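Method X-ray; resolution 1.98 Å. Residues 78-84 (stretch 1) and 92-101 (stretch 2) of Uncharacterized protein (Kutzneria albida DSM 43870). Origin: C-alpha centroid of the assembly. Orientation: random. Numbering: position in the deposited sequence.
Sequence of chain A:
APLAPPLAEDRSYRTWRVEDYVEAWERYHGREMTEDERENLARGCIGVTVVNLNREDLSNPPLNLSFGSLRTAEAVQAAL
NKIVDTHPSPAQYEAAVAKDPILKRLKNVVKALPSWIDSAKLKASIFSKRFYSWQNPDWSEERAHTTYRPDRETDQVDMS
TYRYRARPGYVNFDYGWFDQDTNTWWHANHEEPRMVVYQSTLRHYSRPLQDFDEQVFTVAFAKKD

Stretch 1 (78-84) AALNKIV
Stretch 2 (92-101) QYEAAVAKDP

Packing of two helical segments around Ile83, Tyr93 and Asp100. Residues 78-84 are helical throughout (phi/psi near -65/-42, Val84 flattening to -71/-13); stretch 2 enters already helical at Gln92, the helix having begun earlier in the chain, and Asp100 is in an extended backbone conformation (-73/124). The axes approach to 10.4 Å, and their N-to-C directions differ by 138°, so the helices run roughly antiparallel: Ile83 CA lies 6.8 Å from Ala96 CA, and Ala79 CA, one turn earlier, 7.7 Å from Asp100 CA. No direct hydrogen bond crosses the contact, which buries 322 Å² in all, mostly through apolar packing. Ile83 covers the most surface. Its CA-to-CB bond points toward the second helix, and chi1 m (-68°) with chi2 t (173°) lets the branched side chain reach several partners: CG2 sits 3.7 Å from Ala96 CB and 4.1 Å from Tyr93 CD2, while CD1 lies 3.9 Å from Val97 N and 4.1 Å from Val97 CG2. Ala96 also points toward its partner, and its lone methyl lets Ile83 come close to the backbone. Tyr93 starts sideways, but chi1 t (166°) and chi2 -89° bring the end of its ring nearer to the first helix. Leu80 (m, t) places CD2 4.2 Å from Tyr93 CE2 and 3.6 Å from Tyr93 OH, and Val84 (m) places CG1 4.4 Å from Tyr93 CD2; both meet the ring obliquely. This aromatic side chain is buried, its hydroxyl hydrogen-bonded elsewhere in the structure. Asp100 (chi1 t, -174°; chi2 -86°) supplies the polar end. Its CA-to-CB bond points toward stretch 1, with OD1 3.9 Å from the small Ala79 CB. A water oxygen (O) lies 2.5 Å from Asp100 OD2 and 2.9 Å from Ala79 O and donates to both, bridging carboxylate and backbone carbonyl, two acceptors that could not hydrogen-bond each other directly without an added proton.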

# COMPACT_ATOMS: atom_id res chain seq x y z
N ALA A 78 -3.47 13.12 -3.01
CA ALA A 78 -4.26 14.17 -3.65
C ALA A 78 -3.42 14.94 -4.67
O ALA A 78 -3.89 15.27 -5.75
CB ALA A 78 -4.85 15.11 -2.62
N ALA A 79 -2.17 15.21 -4.33
CA ALA A 79 -1.30 15.96 -5.23
C ALA A 79 -1.09 15.18 -6.54
O ALA A 79 -1.19 15.74 -7.63
CB ALA A 79 0.02 16.27 -4.55
N LEU A 80 -0.79 13.89 -6.42
CA LEU A 80 -0.57 13.05 -7.59
C LEU A 80 -1.83 12.87 -8.43
O LEU A 80 -1.76 12.91 -9.66
CB LEU A 80 -0.04 11.68 -7.18
CG LEU A 80 1.39 11.66 -6.66
CD1 LEU A 80 1.66 10.28 -6.10
CD2 LEU A 80 2.40 12.02 -7.76
N ASN A 81 -2.97 12.64 -7.79
CA ASN A 81 -4.23 12.52 -8.51
C ASN A 81 -4.53 13.81 -9.29
O ASN A 81 -5.01 13.76 -10.42
CB ASN A 81 -5.39 12.19 -7.57
CG ASN A 81 -5.50 10.70 -7.27
OD1 ASN A 81 -5.00 9.86 -8.03
ND2 ASN A 81 -6.14 10.37 -6.17
N LYS A 82 -4.23 14.95 -8.69
CA LYS A 82 -4.44 16.22 -9.36
C LYS A 82 -3.60 16.32 -10.65
O LYS A 82 -4.09 16.75 -11.69
CB LYS A 82 -4.12 17.37 -8.40
CG LYS A 82 -4.45 18.76 -8.91
CD LYS A 82 -4.29 19.78 -7.78
CE LYS A 82 -4.72 21.19 -8.19
NZ LYS A 82 -3.68 21.90 -8.98
N ILE A 83 -2.35 15.87 -10.60
CA ILE A 83 -1.51 15.89 -11.80
C ILE A 83 -1.95 14.87 -12.86
O ILE A 83 -2.07 15.23 -14.03
CB ILE A 83 -0.04 15.68 -11.45
CG1 ILE A 83 0.49 16.89 -10.69
CG2 ILE A 83 0.76 15.43 -12.74
CD1 ILE A 83 1.90 16.72 -10.15
N VAL A 84 -2.20 13.61 -12.49
CA VAL A 84 -2.59 12.64 -13.52
C VAL A 84 -4.01 12.92 -14.04
O VAL A 84 -4.40 12.40 -15.08
CB VAL A 84 -2.47 11.17 -13.04
CG1 VAL A 84 -1.03 10.88 -12.62
CG2 VAL A 84 -3.49 10.86 -11.94
N GLN A 92 5.59 15.29 -19.18
CA GLN A 92 4.76 16.34 -18.61
C GLN A 92 4.54 16.10 -17.12
O GLN A 92 4.41 17.04 -16.34
CB GLN A 92 3.41 16.44 -19.32
CG GLN A 92 3.48 17.16 -20.66
CD GLN A 92 2.18 17.06 -21.42
OE1 GLN A 92 1.49 16.04 -21.36
NE2 GLN A 92 1.83 18.12 -22.15
N TYR A 93 4.50 14.83 -16.74
CA TYR A 93 4.36 14.45 -15.35
C TYR A 93 5.61 14.88 -14.56
O TYR A 93 5.52 15.43 -13.46
CB TYR A 93 4.11 12.93 -15.27
CG TYR A 93 4.26 12.31 -13.90
CD1 TYR A 93 5.49 11.83 -13.46
CD2 TYR A 93 3.17 12.17 -13.05
CE1 TYR A 93 5.63 11.25 -12.22
CE2 TYR A 93 3.30 11.58 -11.80
CZ TYR A 93 4.54 11.13 -11.40
OH TYR A 93 4.69 10.54 -10.17
N GLU A 94 6.78 14.66 -15.14
CA GLU A 94 8.02 15.00 -14.47
C GLU A 94 8.08 16.51 -14.24
O GLU A 94 8.45 16.97 -13.17
CB GLU A 94 9.24 14.53 -15.28
CG GLU A 94 10.56 14.77 -14.60
CD GLU A 94 11.73 14.10 -15.30
OE1 GLU A 94 11.50 13.22 -16.16
OE2 GLU A 94 12.89 14.45 -14.97
N ALA A 95 7.69 17.28 -15.25
CA ALA A 95 7.67 18.73 -15.12
C ALA A 95 6.66 19.19 -14.07
O ALA A 95 6.95 20.09 -13.29
CB ALA A 95 7.38 19.38 -16.46
N ALA A 96 5.49 18.56 -14.02
CA ALA A 96 4.44 18.95 -13.08
C ALA A 96 4.86 18.65 -11.65
O ALA A 96 4.64 19.45 -10.73
CB ALA A 96 3.14 18.24 -13.42
N VAL A 97 5.47 17.49 -11.47
CA VAL A 97 5.96 17.07 -10.18
C VAL A 97 6.97 18.09 -9.65
O VAL A 97 6.94 18.43 -8.46
CB VAL A 97 6.54 15.65 -10.27
CG1 VAL A 97 7.54 15.39 -9.15
CG2 VAL A 97 5.39 14.63 -10.24
N ALA A 98 7.84 18.59 -10.53
CA ALA A 98 8.87 19.57 -10.15
C ALA A 98 8.30 20.91 -9.66
O ALA A 98 8.96 21.62 -8.90
CB ALA A 98 9.82 19.82 -11.33
N LYS A 99 7.10 21.27 -10.10
CA LYS A 99 6.50 22.54 -9.70
C LYS A 99 5.60 22.42 -8.48
O LYS A 99 5.28 23.42 -7.83
CB LYS A 99 5.68 23.14 -10.84
CG LYS A 99 6.46 23.43 -12.10
CD LYS A 99 5.50 23.83 -13.21
CE LYS A 99 6.19 23.81 -14.56
NZ LYS A 99 5.22 24.11 -15.66
N ASP A 100 5.16 21.20 -8.17
CA ASP A 100 4.22 20.99 -7.07
C ASP A 100 4.88 21.18 -5.70
O ASP A 100 5.86 20.50 -5.38
CB ASP A 100 3.60 19.60 -7.16
CG ASP A 100 2.52 19.39 -6.14
OD1 ASP A 100 2.83 19.00 -4.98
OD2 ASP A 100 1.34 19.61 -6.49
N PRO A 101 4.33 22.09 -4.87
CA PRO A 101 4.91 22.43 -3.57
C PRO A 101 5.20 21.23 -2.66
O PRO A 101 6.18 21.25 -1.92
CB PRO A 101 3.86 23.35 -2.93
CG PRO A 101 2.65 23.28 -3.81
CD PRO A 101 3.11 22.87 -5.17
O HOH W 1 -0.61 18.56 -7.58